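Side-chain contacts in possible substrate binding protein of ABC transporter system (Rhodopseudomonas palustris, PDB 3N0X), which probably binds branched-chain amino acids or related ligands in the periplasm and hands them to an ABC transporter: residues A[66-69]-A[70-74]; A[305-308]-A[309-313]. All coordinates share one frame; numbering follows the deposited sequence.

Contact 1 (A[66-69]-A[70-74])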
ATOM      1  N   ALA A  66      -1.467 -23.567  -4.599  1.00 18.51           N
ATOM      2  CA  ALA A  66      -0.944 -24.914  -4.585  1.00 19.91           C
ATOM      3  C   ALA A  66      -0.818 -25.460  -6.001  1.00 19.44           C
ATOM      4  O   ALA A  66       0.195 -26.032  -6.381  1.00 20.62           O
ATOM      5  CB  ALA A  66      -1.839 -25.830  -3.726  1.00 19.91           C
ATOM      6  N   GLU A  67      -1.859 -25.253  -6.796  1.00 19.68           N
ATOM      7  CA  GLU A  67      -1.821 -25.679  -8.188  1.00 21.65           C
ATOM      8  C   GLU A  67      -0.675 -25.018  -8.965  1.00 20.04           C
ATOM      9  O   GLU A  67      -0.004 -25.650  -9.792  1.00 21.53           O
ATOM     10  CB  GLU A  67      -3.160 -25.376  -8.869  1.00 22.61           C
ATOM     11  CG  GLU A  67      -3.232 -25.907 -10.290  1.00 30.75           C
ATOM     12  CD  GLU A  67      -4.616 -25.753 -10.901  1.00 38.56           C
ATOM     13  OE1 GLU A  67      -4.934 -24.645 -11.390  1.00 41.73           O
ATOM     14  OE2 GLU A  67      -5.364 -26.758 -10.919  1.00 44.50           O
ATOM     15  N   ALA A  68      -0.428 -23.748  -8.687  1.00 19.25           N
ATOM     16  CA  ALA A  68       0.661 -23.035  -9.340  1.00 18.42           C
ATOM     17  C   ALA A  68       2.004 -23.655  -9.052  1.00 18.99           C
ATOM     18  O   ALA A  68       2.811 -23.828  -9.954  1.00 20.99           O
ATOM     19  CB  ALA A  68       0.654 -21.556  -8.940  1.00 18.14           C
ATOM     20  N   TYR A  69       2.264 -23.942  -7.788  1.00 18.50           N
ATOM     21  CA  TYR A  69       3.517 -24.538  -7.392  1.00 18.79           C
ATOM     22  C   TYR A  69       3.679 -25.989  -7.829  1.00 21.29           C
ATOM     23  O   TYR A  69       4.776 -26.417  -8.184  1.00 25.11           O
ATOM     24  CB  TYR A  69       3.651 -24.471  -5.883  1.00 19.82           C
ATOM     25  CG  TYR A  69       3.856 -23.082  -5.286  1.00 16.37           C
ATOM     26  CD1 TYR A  69       4.689 -22.117  -5.898  1.00 17.19           C
ATOM     27  CD2 TYR A  69       3.279 -22.757  -4.059  1.00 17.52           C
ATOM     28  CE1 TYR A  69       4.883 -20.877  -5.290  1.00 17.18           C
ATOM     29  CE2 TYR A  69       3.465 -21.555  -3.461  1.00 17.09           C
ATOM     30  CZ  TYR A  69       4.263 -20.604  -4.063  1.00 16.56           C
ATOM     31  OH  TYR A  69       4.435 -19.396  -3.437  1.00 18.62           O
ATOM     32  N   GLN A  70       2.596 -26.744  -7.752  1.00 21.29           N
ATOM     33  CA  GLN A  70       2.664 -28.199  -7.953  1.00 23.94           C
ATOM     34  C   GLN A  70       2.362 -28.751  -9.346  0.50 25.74           C
ATOM     35  O   GLN A  70       2.884 -29.804  -9.704  0.50 27.81           O
ATOM     36  CB  GLN A  70       1.634 -28.886  -7.066  1.00 24.06           C
ATOM     37  CG  GLN A  70       1.995 -28.767  -5.580  1.00 27.10           C
ATOM     38  CD  GLN A  70       0.855 -29.106  -4.647  1.00 32.27           C
ATOM     39  OE1 GLN A  70      -0.160 -29.654  -5.066  1.00 35.46           O
ATOM     40  NE2 GLN A  70       1.017 -28.774  -3.371  1.00 33.00           N
ATOM     41  N   ASP A  71       1.428 -28.135 -10.061  0.50 26.13           N
ATOM     42  CA  ASP A  71       1.055 -28.569 -11.407  1.00 27.40           C
ATOM     43  C   ASP A  71       1.760 -27.701 -12.450  1.00 29.86           C
ATOM     44  O   ASP A  71       2.312 -28.210 -13.436  1.00 30.17           O
ATOM     45  CB  ASP A  71      -0.452 -28.462 -11.639  1.00 28.02           C
ATOM     46  CG  ASP A  71      -1.238 -29.475 -10.838  1.00 35.08           C
ATOM     47  OD1 ASP A  71      -0.890 -29.703  -9.654  1.00 43.00           O
ATOM     48  OD2 ASP A  71      -2.193 -30.060 -11.394  1.00 42.95           O
ATOM     49  N   ASP A  72       1.743 -26.387 -12.237  1.00 28.45           N
ATOM     50  CA  ASP A  72       2.355 -25.465 -13.196  1.00 28.80           C
ATOM     51  C   ASP A  72       3.852 -25.369 -13.010  1.00 27.79           C
ATOM     52  O   ASP A  72       4.536 -24.812 -13.857  1.00 32.74           O
ATOM     53  CB  ASP A  72       1.713 -24.077 -13.078  1.00 28.45           C
ATOM     54  CG  ASP A  72       0.225 -24.092 -13.357  1.00 30.19           C
ATOM     55  OD1 ASP A  72      -0.156 -24.683 -14.374  1.00 44.17           O
ATOM     56  OD2 ASP A  72      -0.581 -23.548 -12.577  1.00 30.53           O
ATOM     57  N   GLY A  73       4.377 -25.853 -11.894  1.00 25.47           N
ATOM     58  CA  GLY A  73       5.811 -25.785 -11.640  1.00 24.84           C
ATOM     59  C   GLY A  73       6.329 -24.352 -11.483  1.00 26.71           C
ATOM     60  O   GLY A  73       7.512 -24.077 -11.756  1.00 26.78           O
ATOM     61  N   ALA A  74       5.475 -23.442 -11.013  1.00 23.33           N
ATOM     62  CA  ALA A  74       5.939 -22.065 -10.788  1.00 20.88           C
ATOM     63  C   ALA A  74       7.139 -22.017  -9.858  1.00 22.58           C
ATOM     64  O   ALA A  74       7.199 -22.718  -8.833  1.00 24.14           O
ATOM     65  CB  ALA A  74       4.787 -21.213 -10.239  1.00 19.81           C
TER
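The methyl group of Ala74 folds back over the backbone of Ala68, its CB 3.3 Å from Ala68 O, and closes the C-terminal end of helix 58-70. This helix belongs to the beta-alpha-beta crossover that joins parallel strands 45-53 and 76-79 of one lobe of the periplasmic binding protein fold. The last turn is wide. Glu67 O accepts from both Asp71 N at 2.9 Å and Asp72 N at 3.1 Å, the second bond having the i to i+5 span of a pi turn. Gly73, with positive phi, then turns the chain so that Ala74 N reaches back to Ala68 O at 2.9 Å. On the inner side the methyls of Ala68 and Ala74 meet, CB to CB 4.3 Å, and both rest on Ala8 of the central strand 5-11. Tyr69 has CG anti to its carbonyl carbon (chi1 -69°), which places the ring against helix 83-96, where its hydroxyl bonds to Ile99 O. Ala74 O sits at the edge of this ring, near its plane and 3.9 Å from CD1. Outward, the carboxylates of Glu67 and Asp72 stand close together, but both make salt bridges to Lys52, which probably offsets their like charges. Asp72 OD2 also passes 3.5 Å from Ala68 CA, its carboxylate bent back along the final turn. Lys98 NZ bonds to Tyr69 O, in the last turn, and to Ala74 O, beyond it.

Contact 2 (A[305-308]-A[309-313])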
ATOM      1  N   THR A 305      16.844 -20.335  -9.358  1.00 21.14           N
ATOM      2  CA  THR A 305      15.493 -20.263  -8.805  1.00 22.71           C
ATOM      3  C   THR A 305      15.286 -21.194  -7.593  1.00 22.08           C
ATOM      4  O   THR A 305      14.164 -21.341  -7.098  1.00 23.35           O
ATOM      5  CB  THR A 305      14.415 -20.511  -9.861  1.00 24.64           C
ATOM      6  OG1 THR A 305      14.560 -21.817 -10.404  1.00 26.45           O
ATOM      7  CG2 THR A 305      14.513 -19.494 -11.018  1.00 27.69           C
ATOM      8  N   ASP A 306      16.360 -21.813  -7.100  1.00 20.22           N
ATOM      9  CA  ASP A 306      16.321 -22.612  -5.866  1.00 20.49           C
ATOM     10  C   ASP A 306      15.786 -21.719  -4.728  1.00 19.83           C
ATOM     11  O   ASP A 306      16.274 -20.608  -4.538  1.00 19.42           O
ATOM     12  CB  ASP A 306      17.724 -23.088  -5.503  1.00 21.00           C
ATOM     13  CG  ASP A 306      17.777 -23.768  -4.168  1.00 25.02           C
ATOM     14  OD1 ASP A 306      17.328 -24.926  -4.072  1.00 26.97           O
ATOM     15  OD2 ASP A 306      18.279 -23.165  -3.185  1.00 25.27           O
ATOM     16  N   THR A 307      14.793 -22.213  -3.994  1.00 20.32           N
ATOM     17  CA  THR A 307      14.167 -21.395  -2.964  1.00 18.92           C
ATOM     18  C   THR A 307      15.154 -20.926  -1.893  1.00 19.35           C
ATOM     19  O   THR A 307      15.146 -19.772  -1.531  1.00 18.06           O
ATOM     20  CB  THR A 307      12.984 -22.108  -2.341  1.00 19.88           C
ATOM     21  OG1 THR A 307      12.002 -22.344  -3.363  1.00 20.87           O
ATOM     22  CG2 THR A 307      12.366 -21.277  -1.213  1.00 20.33           C
ATOM     23  N   GLU A 308      16.012 -21.803  -1.371  1.00 19.40           N
ATOM     24  CA  GLU A 308      16.930 -21.336  -0.326  1.00 18.83           C
ATOM     25  C   GLU A 308      17.878 -20.253  -0.852  1.00 17.71           C
ATOM     26  O   GLU A 308      18.153 -19.289  -0.154  1.00 19.42           O
ATOM     27  CB  GLU A 308      17.727 -22.497   0.313  1.00 19.88           C
ATOM     28  CG  GLU A 308      16.895 -23.431   1.193  1.00 21.34           C
ATOM     29  CD  GLU A 308      16.213 -22.696   2.320  1.00 24.86           C
ATOM     30  OE1 GLU A 308      16.916 -21.997   3.108  1.00 23.14           O
ATOM     31  OE2 GLU A 308      14.980 -22.818   2.420  1.00 23.24           O
ATOM     32  N   LYS A 309      18.308 -20.364  -2.111  1.00 18.45           N
ATOM     33  CA  LYS A 309      19.176 -19.337  -2.703  1.00 19.25           C
ATOM     34  C   LYS A 309      18.433 -18.010  -2.881  1.00 17.77           C
ATOM     35  O   LYS A 309      19.017 -16.922  -2.666  1.00 17.95           O
ATOM     36  CB  LYS A 309      19.791 -19.819  -4.031  1.00 18.72           C
ATOM     37  CG  LYS A 309      20.846 -20.922  -3.860  1.00 20.49           C
ATOM     38  CD  LYS A 309      21.388 -21.364  -5.225  1.00 20.01           C
ATOM     39  CE  LYS A 309      22.533 -22.366  -5.076  1.00 27.19           C
ATOM     40  NZ  LYS A 309      22.922 -22.953  -6.359  1.00 28.45           N
ATOM     41  N   LEU A 310      17.153 -18.100  -3.229  1.00 18.02           N
ATOM     42  CA  LEU A 310      16.319 -16.908  -3.393  1.00 17.55           C
ATOM     43  C   LEU A 310      16.088 -16.209  -2.051  1.00 18.90           C
ATOM     44  O   LEU A 310      16.214 -14.981  -1.971  1.00 17.62           O
ATOM     45  CB  LEU A 310      14.988 -17.238  -4.065  1.00 16.90           C
ATOM     46  CG  LEU A 310      15.097 -17.535  -5.569  1.00 17.87           C
ATOM     47  CD1 LEU A 310      13.734 -18.038  -6.105  1.00 21.45           C
ATOM     48  CD2 LEU A 310      15.626 -16.312  -6.307  1.00 18.66           C
ATOM     49  N   ILE A 311      15.775 -16.964  -0.991  1.00 17.67           N
ATOM     50  CA  ILE A 311      15.587 -16.360   0.336  1.00 17.70           C
ATOM     51  C   ILE A 311      16.855 -15.616   0.757  1.00 17.95           C
ATOM     52  O   ILE A 311      16.782 -14.495   1.248  1.00 18.26           O
ATOM     53  CB  ILE A 311      15.181 -17.420   1.423  1.00 18.36           C
ATOM     54  CG1 ILE A 311      13.806 -18.001   1.096  1.00 20.53           C
ATOM     55  CG2 ILE A 311      15.186 -16.799   2.849  1.00 17.98           C
ATOM     56  CD1 ILE A 311      13.362 -19.160   2.038  1.00 19.74           C
ATOM     57  N   ALA A 312      18.012 -16.266   0.588  1.00 16.67           N
ATOM     58  CA  ALA A 312      19.292 -15.688   0.988  1.00 19.79           C
ATOM     59  C   ALA A 312      19.598 -14.443   0.184  1.00 20.12           C
ATOM     60  O   ALA A 312      20.153 -13.464   0.719  1.00 21.59           O
ATOM     61  CB  ALA A 312      20.453 -16.730   0.853  1.00 21.57           C
ATOM     62  N   ALA A 313      19.269 -14.488  -1.103  1.00 18.21           N
ATOM     63  CA  ALA A 313      19.490 -13.342  -1.985  1.00 18.59           C
ATOM     64  C   ALA A 313      18.551 -12.170  -1.636  1.00 17.18           C
ATOM     65  O   ALA A 313      18.996 -11.001  -1.622  1.00 18.34           O
ATOM     66  CB  ALA A 313      19.290 -13.762  -3.454  1.00 20.14           C
TER
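Asp306 keeps an extended backbone (psi 130°) at the N-cap of helix 307-314, and regular helical bonds begin at once behind it, from Leu310 N to Asp306 O and from Ile311 N to Thr307 O. The Asp306 carboxylate reaches forward over the first turn: chi1 of 173° sets CG opposite the backbone N, and OD2 takes the amide of Lys309 at 3.0 Å. Lys309 N approaches that oxygen on its anti side, 25° out of the carboxylate plane. The two side chains cross at about a right angle, with Lys309 CG 3.5 Å from Asp306 OD2, while the lysine chain runs on extended and carries its ammonium group away from the carboxylate. On the buried side Leu310 CD1 comes within 3.5 Å of Thr305 O, and the same side chain packs on Ala298 and Ala302 of helix 283-302. Thr307 CG2 meets Ile311 CD1 at 4.0 Å one turn on, and the Thr307 hydroxyl, OG1, hydrogen-bonds with Lys97 O. Glu308 runs alongside Ile311, pointing the same way, and its OE2 pairs with Arg117, so the salt bridge lies next to the isoleucine methyl. At the cap the nearby charge meets a backbone amide rather than an ammonium group; a carboxylate at this end of a helix probably also gains from the helix dipole.

In the fold
Contacts 1 and 2 sit in the same lobe, their centres 18 Å apart and their nearest atoms about 7 Å apart without touching. They close opposite kinds of helix end: contact 1 the C-terminus of helix 58-70, contact 2 the N-terminus of helix 307-314. Both are partly buried, contact 2 the more exposed, but the chemistry differs. At 66-74 backbone amides and Lys98 meet the carbonyl oxygens, and Lys52 the carboxylates; at 305-313 a side-chain carboxylate caps a backbone amide. The buried side of contact 1 lies against strand 5-11 and helix 83-96, that of contact 2 against helix 283-302. Residue 99 links them: Tyr69 bonds to the carbonyl of Ile99, and Leu310 packs on that same residue.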